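Local coordinates for toll-like receptor 13 (Mus musculus, PDB 4Z0C), which recognises bacterial 23S rRNA as an innate immune receptor and signals through MYD88 and TRAF6 to activate NF-kappa-B, at residues E496-L501 against K525-L530; Y518-K523 against S544-G549. One frame throughout, in Å; residues are numbered along the deposited sequence.

Interaction 1 and interaction 2 lie in the same two consecutive turns of the leucine-rich-repeat solenoid in the receptor's ectodomain. Interaction 1 (496-501 with 525-530) runs into the parallel strands and is held mainly by backbone hydrogen bonds, with buried leucines on one side and more exposed, mixed side chains on the other. Interaction 2 (518-523 with 544-549) joins strandless loops farther from the centre of the chain, where prolines, two phenylalanines and one water do the joining. The two meet in the interior: Leu501 CD2 lies 3.9 Å from Phe521 CE1, and Leu530 packs on Phe521 and Phe547, so strand leucines and loop rings share one apolar core.

Interaction 1: E496-L501 against K525-L530; sequences EKLLIL and KSLKQL
Leu527 supplies the main bump of this contact: its CD1 methyl fills the hollow between Leu498 and Leu501, 4.0 Å from Leu498 CD2 and 3.9 Å from Leu501 CB. With CG anti to the backbone N (chi1 -159°), the side chain lies beside that of Leu498, which has nearly the same torsions and points the same way. The methyl also rests on the Leu499 carbonyl. Farther along, Leu530 CD1 lies against the Leu501 carbonyl oxygen, while Leu477 of the preceding strand backs Leu498 and Leu501. Leucines repeated at matching positions and stacked from turn to turn are the hallmark of the leucine-rich-repeat solenoid, and here repeats LRR 20 and LRR 21 lie one on the other, their strands parallel. Leu499 O receives two N-H groups, that of Lys528 at 2.8 Å on a lone pair and that of Gln529 nearly along the C=O axis. The Leu501 N-H then meets Gln529 O almost straight, at 172°. Before the strands the two segments diverge, and Ser526 bridges them: its OG, beside the backbone N, donates to a lone pair of Glu496 O over 2.6 Å. A water links them beside it, donating a hydrogen bond to Leu498 O at 2.7 Å and accepting one from Ser526 N. On the side away from the stacked leucines, the Leu499 CD2 methyl sits 3.2 Å from Ser526 O, and the Lys528 CG and CD methylenes run alongside it. Ile500 and Gln529 likewise project together, OE1 of the amide lying 3.7 Å from both CG1 and CD1 of the isoleucine. Beyond 525-530, Ser552 OG is hydrogen-bonded to the carbonyls of both Lys525 and Leu527.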
loop_
_atom_site.group_PDB
_atom_site.type_symbol
_atom_site.label_atom_id
_atom_site.label_comp_id
_atom_site.label_asym_id
_atom_site.label_seq_id
_atom_site.Cartn_x
_atom_site.Cartn_y
_atom_site.Cartn_z
ATOM N N GLU A 496 15.966 3.968 -24.521
ATOM C CA GLU A 496 15.939 5.292 -25.152
ATOM C C GLU A 496 14.676 5.555 -25.975
ATOM O O GLU A 496 14.400 6.697 -26.360
ATOM C CB GLU A 496 17.167 5.498 -26.033
ATOM C CG GLU A 496 18.479 5.568 -25.292
ATOM C CD GLU A 496 19.631 5.862 -26.229
ATOM O OE1 GLU A 496 19.388 5.990 -27.450
ATOM O OE2 GLU A 496 20.777 5.973 -25.750
ATOM N N LYS A 497 13.905 4.491 -26.207
ATOM C CA LYS A 497 12.698 4.560 -26.999
ATOM C C LYS A 497 11.447 4.443 -26.136
ATOM O O LYS A 497 10.326 4.424 -26.657
ATOM C CB LYS A 497 12.708 3.468 -28.061
ATOM C CG LYS A 497 13.590 3.759 -29.267
ATOM C CD LYS A 497 13.520 2.603 -30.274
ATOM C CE LYS A 497 14.335 2.887 -31.531
ATOM N NZ LYS A 497 15.813 2.747 -31.297
ATOM N N LEU A 498 11.637 4.331 -24.823
ATOM C CA LEU A 498 10.508 4.213 -23.888
ATOM C C LEU A 498 9.559 5.419 -23.944
ATOM O O LEU A 498 10.008 6.578 -23.909
ATOM C CB LEU A 498 11.007 4.028 -22.456
ATOM C CG LEU A 498 9.925 3.536 -21.492
ATOM C CD1 LEU A 498 9.548 2.081 -21.785
ATOM C CD2 LEU A 498 10.349 3.691 -20.050
ATOM N N LEU A 499 8.256 5.149 -24.032
ATOM C CA LEU A 499 7.246 6.216 -24.129
ATOM C C LEU A 499 6.510 6.448 -22.822
ATOM O O LEU A 499 6.142 7.574 -22.496
ATOM C CB LEU A 499 6.214 5.893 -25.206
ATOM C CG LEU A 499 6.760 5.890 -26.632
ATOM C CD1 LEU A 499 5.647 5.607 -27.651
ATOM C CD2 LEU A 499 7.464 7.199 -26.926
ATOM N N ILE A 500 6.269 5.364 -22.097
ATOM C CA ILE A 500 5.440 5.391 -20.903
ATOM C C ILE A 500 6.170 4.686 -19.783
ATOM O O ILE A 500 6.614 3.552 -19.949
ATOM C CB ILE A 500 4.112 4.647 -21.130
ATOM C CG1 ILE A 500 3.318 5.286 -22.270
ATOM C CG2 ILE A 500 3.290 4.633 -19.863
ATOM C CD1 ILE A 500 2.094 4.450 -22.697
ATOM N N LEU A 501 6.318 5.365 -18.654
ATOM C CA LEU A 501 6.929 4.779 -17.469
ATOM C C LEU A 501 6.040 5.016 -16.252
ATOM O O LEU A 501 5.757 6.151 -15.889
ATOM C CB LEU A 501 8.330 5.341 -17.247
ATOM C CG LEU A 501 9.041 4.922 -15.955
ATOM C CD1 LEU A 501 9.291 3.419 -15.919
ATOM C CD2 LEU A 501 10.366 5.692 -15.785
ATOM N N LYS A 525 14.903 9.653 -23.359
ATOM C CA LYS A 525 14.757 10.802 -24.244
ATOM C C LYS A 525 13.463 10.837 -25.051
ATOM O O LYS A 525 13.149 11.876 -25.635
ATOM C CB LYS A 525 15.970 10.919 -25.171
ATOM C CG LYS A 525 16.569 9.591 -25.576
ATOM C CD LYS A 525 17.905 9.763 -26.294
ATOM C CE LYS A 525 17.749 10.424 -27.650
ATOM N NZ LYS A 525 19.044 10.973 -28.139
ATOM N N SER A 526 12.711 9.733 -25.086
ATOM C CA SER A 526 11.437 9.710 -25.836
ATOM C C SER A 526 10.250 9.673 -24.896
ATOM O O SER A 526 9.112 9.486 -25.332
ATOM C CB SER A 526 11.317 8.492 -26.758
ATOM O OG SER A 526 12.542 8.147 -27.375
ATOM N N LEU A 527 10.522 9.768 -23.601
ATOM C CA LEU A 527 9.475 9.575 -22.609
ATOM C C LEU A 527 8.366 10.609 -22.756
ATOM O O LEU A 527 8.632 11.808 -22.800
ATOM C CB LEU A 527 10.055 9.588 -21.199
ATOM C CG LEU A 527 9.148 8.900 -20.183
ATOM C CD1 LEU A 527 9.059 7.422 -20.504
ATOM C CD2 LEU A 527 9.707 9.090 -18.787
ATOM N N LYS A 528 7.125 10.146 -22.856
ATOM C CA LYS A 528 5.990 11.056 -22.982
ATOM C C LYS A 528 5.112 11.093 -21.729
ATOM O O LYS A 528 4.497 12.121 -21.431
ATOM C CB LYS A 528 5.149 10.692 -24.212
ATOM C CG LYS A 528 5.995 10.505 -25.467
ATOM C CD LYS A 528 5.174 10.584 -26.750
ATOM C CE LYS A 528 5.962 11.314 -27.830
ATOM N NZ LYS A 528 6.574 12.573 -27.286
ATOM N N GLN A 529 5.027 9.966 -21.015
ATOM C CA GLN A 529 4.209 9.898 -19.798
ATOM C C GLN A 529 4.957 9.300 -18.610
ATOM O O GLN A 529 5.584 8.249 -18.707
ATOM C CB GLN A 529 2.920 9.121 -20.043
ATOM C CG GLN A 529 2.263 9.473 -21.358
ATOM C CD GLN A 529 0.848 8.915 -21.498
ATOM O OE1 GLN A 529 0.638 7.700 -21.573
ATOM N NE2 GLN A 529 -0.130 9.816 -21.540
ATOM N N LEU A 530 4.900 10.011 -17.491
ATOM C CA LEU A 530 5.528 9.578 -16.262
ATOM C C LEU A 530 4.498 9.573 -15.149
ATOM O O LEU A 530 3.876 10.597 -14.865
ATOM C CB LEU A 530 6.670 10.536 -15.909
ATOM C CG LEU A 530 7.441 10.352 -14.606
ATOM C CD1 LEU A 530 7.901 8.897 -14.421
ATOM C CD2 LEU A 530 8.636 11.319 -14.585
HETATM O O HOH W 1 12.676 7.079 -23.514
#

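Interaction 2: Y518-K523 against S544-G549; sequences YPPFIK and SNFFQG
The rings of Phe521 and Phe546 form a T-shaped pair, their planes at 83° and their centroids 5.3 Å apart. Phe521 presents its edge, with CE2 standing over one face of Phe546 at 3.6 Å from CE2 of that ring. Pro520 CG covers one face of Phe521, offset toward its rim, and also reaches Phe546 CE1, so the proline wedges into the angle between the rings. At its own edge Phe546 meets Phe547 CZ, and through Phe521 and Phe547 the aromatic cluster continues onto Leu530 of strand 529-531. Phe521 turns inward with CG beside its backbone N, whereas Phe546 has CG anti to N (chi1 -161°), which swings its ring back toward 518-523.

Nearer the surface, Pro519 lies alongside the CB of Gln548, and its CG comes 3.6 Å from Asn545 ND2, an amide that hydrogen-bonds to Leu516 O. The Ile522 CD1 methyl packs on Gln548 CG and on the CA of Gly549. Each loop makes a type I turn, Pro519 to Ile522 and Asn545 to Gln548, on the convex side of the leucine-rich-repeat solenoid. A single water joins the turns, accepting the Phe521 N-H and donating to Phe546 O and, at 2.6 Å, to Gln548 O. With the direct contact essentially apolar and aromatic, polar linkage between the loops depends on this water, which satisfies three backbone groups at once.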
loop_
_atom_site.group_PDB
_atom_site.type_symbol
_atom_site.label_atom_id
_atom_site.label_comp_id
_atom_site.label_asym_id
_atom_site.label_seq_id
_atom_site.Cartn_x
_atom_site.Cartn_y
_atom_site.Cartn_z
ATOM N N TYR A 518 23.161 11.387 -10.291
ATOM C CA TYR A 518 22.559 10.798 -11.486
ATOM C C TYR A 518 21.046 10.992 -11.483
ATOM O O TYR A 518 20.322 10.257 -10.809
ATOM C CB TYR A 518 22.885 9.306 -11.585
ATOM C CG TYR A 518 24.349 8.998 -11.410
ATOM C CD1 TYR A 518 25.262 9.287 -12.419
ATOM C CD2 TYR A 518 24.823 8.410 -10.235
ATOM C CE1 TYR A 518 26.614 9.007 -12.259
ATOM C CE2 TYR A 518 26.168 8.122 -10.068
ATOM C CZ TYR A 518 27.059 8.424 -11.084
ATOM O OH TYR A 518 28.400 8.145 -10.932
ATOM N N PRO A 519 20.565 11.998 -12.224
ATOM C CA PRO A 519 19.122 12.144 -12.413
ATOM C C PRO A 519 18.648 10.853 -13.039
ATOM O O PRO A 519 19.250 10.396 -14.012
ATOM C CB PRO A 519 19.009 13.274 -13.428
ATOM C CG PRO A 519 20.300 13.987 -13.370
ATOM C CD PRO A 519 21.330 12.958 -13.027
ATOM N N PRO A 520 17.603 10.252 -12.464
ATOM C CA PRO A 520 17.165 8.898 -12.827
ATOM C C PRO A 520 16.539 8.761 -14.217
ATOM O O PRO A 520 16.636 7.698 -14.824
ATOM C CB PRO A 520 16.137 8.574 -11.746
ATOM C CG PRO A 520 15.656 9.906 -11.258
ATOM C CD PRO A 520 16.809 10.837 -11.369
ATOM N N PHE A 521 15.957 9.833 -14.738
ATOM C CA PHE A 521 15.252 9.782 -16.018
ATOM C C PHE A 521 16.080 10.392 -17.142
ATOM O O PHE A 521 15.574 10.691 -18.222
ATOM C CB PHE A 521 13.908 10.491 -15.880
ATOM C CG PHE A 521 13.133 10.051 -14.676
ATOM C CD1 PHE A 521 12.802 8.710 -14.505
ATOM C CD2 PHE A 521 12.775 10.958 -13.692
ATOM C CE1 PHE A 521 12.091 8.290 -13.387
ATOM C CE2 PHE A 521 12.070 10.547 -12.567
ATOM C CZ PHE A 521 11.715 9.218 -12.420
ATOM N N ILE A 522 17.365 10.580 -16.878
ATOM C CA ILE A 522 18.230 11.306 -17.801
ATOM C C ILE A 522 18.378 10.650 -19.189
ATOM O O ILE A 522 18.558 11.343 -20.187
ATOM C CB ILE A 522 19.622 11.578 -17.151
ATOM C CG1 ILE A 522 20.385 12.645 -17.929
ATOM C CG2 ILE A 522 20.436 10.303 -17.041
ATOM C CD1 ILE A 522 19.640 13.928 -18.029
ATOM N N LYS A 523 18.251 9.332 -19.269
ATOM C CA LYS A 523 18.403 8.656 -20.560
ATOM C C LYS A 523 17.083 8.411 -21.309
ATOM O O LYS A 523 17.086 7.980 -22.462
ATOM C CB LYS A 523 19.183 7.343 -20.409
ATOM C CG LYS A 523 20.646 7.389 -20.885
ATOM C CD LYS A 523 21.397 8.645 -20.423
ATOM C CE LYS A 523 21.509 9.710 -21.520
ATOM N NZ LYS A 523 22.379 9.293 -22.655
ATOM N N SER A 544 16.311 18.596 -6.776
ATOM C CA SER A 544 16.259 19.830 -7.558
ATOM C C SER A 544 16.458 19.575 -9.050
ATOM O O SER A 544 16.034 20.378 -9.878
ATOM C CB SER A 544 17.267 20.866 -7.038
ATOM O OG SER A 544 18.582 20.504 -7.408
ATOM N N ASN A 545 17.106 18.466 -9.390
ATOM C CA ASN A 545 17.319 18.110 -10.792
ATOM C C ASN A 545 16.570 16.814 -11.146
ATOM O O ASN A 545 16.963 16.057 -12.052
ATOM C CB ASN A 545 18.806 17.929 -11.073
ATOM C CG ASN A 545 19.423 16.851 -10.213
ATOM O OD1 ASN A 545 18.874 16.494 -9.167
ATOM N ND2 ASN A 545 20.549 16.301 -10.660
ATOM N N PHE A 546 15.482 16.565 -10.428
ATOM C CA PHE A 546 14.789 15.299 -10.563
ATOM C C PHE A 546 14.312 15.003 -11.981
ATOM O O PHE A 546 14.304 13.834 -12.392
ATOM C CB PHE A 546 13.626 15.233 -9.582
ATOM C CG PHE A 546 13.132 13.837 -9.322
ATOM C CD1 PHE A 546 13.961 12.896 -8.741
ATOM C CD2 PHE A 546 11.826 13.474 -9.652
ATOM C CE1 PHE A 546 13.511 11.621 -8.491
ATOM C CE2 PHE A 546 11.358 12.206 -9.396
ATOM C CZ PHE A 546 12.203 11.271 -8.828
ATOM N N PHE A 547 13.949 16.047 -12.734
ATOM C CA PHE A 547 13.337 15.860 -14.073
ATOM C C PHE A 547 14.228 16.149 -15.281
ATOM O O PHE A 547 13.754 16.194 -16.416
ATOM C CB PHE A 547 12.024 16.648 -14.175
ATOM C CG PHE A 547 10.996 16.193 -13.192
ATOM C CD1 PHE A 547 10.458 14.910 -13.288
ATOM C CD2 PHE A 547 10.594 17.013 -12.155
ATOM C CE1 PHE A 547 9.521 14.467 -12.377
ATOM C CE2 PHE A 547 9.655 16.579 -11.235
ATOM C CZ PHE A 547 9.111 15.302 -11.354
ATOM N N GLN A 548 15.511 16.329 -15.018
ATOM C CA GLN A 548 16.541 16.521 -16.029
ATOM C C GLN A 548 16.440 15.454 -17.130
ATOM O O GLN A 548 16.304 14.261 -16.852
ATOM C CB GLN A 548 17.912 16.439 -15.343
ATOM C CG GLN A 548 19.115 16.917 -16.139
ATOM C CD GLN A 548 19.263 18.424 -16.148
ATOM O OE1 GLN A 548 18.471 19.148 -15.537
ATOM N NE2 GLN A 548 20.293 18.910 -16.838
ATOM N N GLY A 549 16.486 15.894 -18.381
ATOM C CA GLY A 549 16.562 14.996 -19.514
ATOM C C GLY A 549 15.203 14.706 -20.122
ATOM O O GLY A 549 15.104 13.984 -21.115
HETATM O O HOH W 2 15.835 12.809 -14.701
#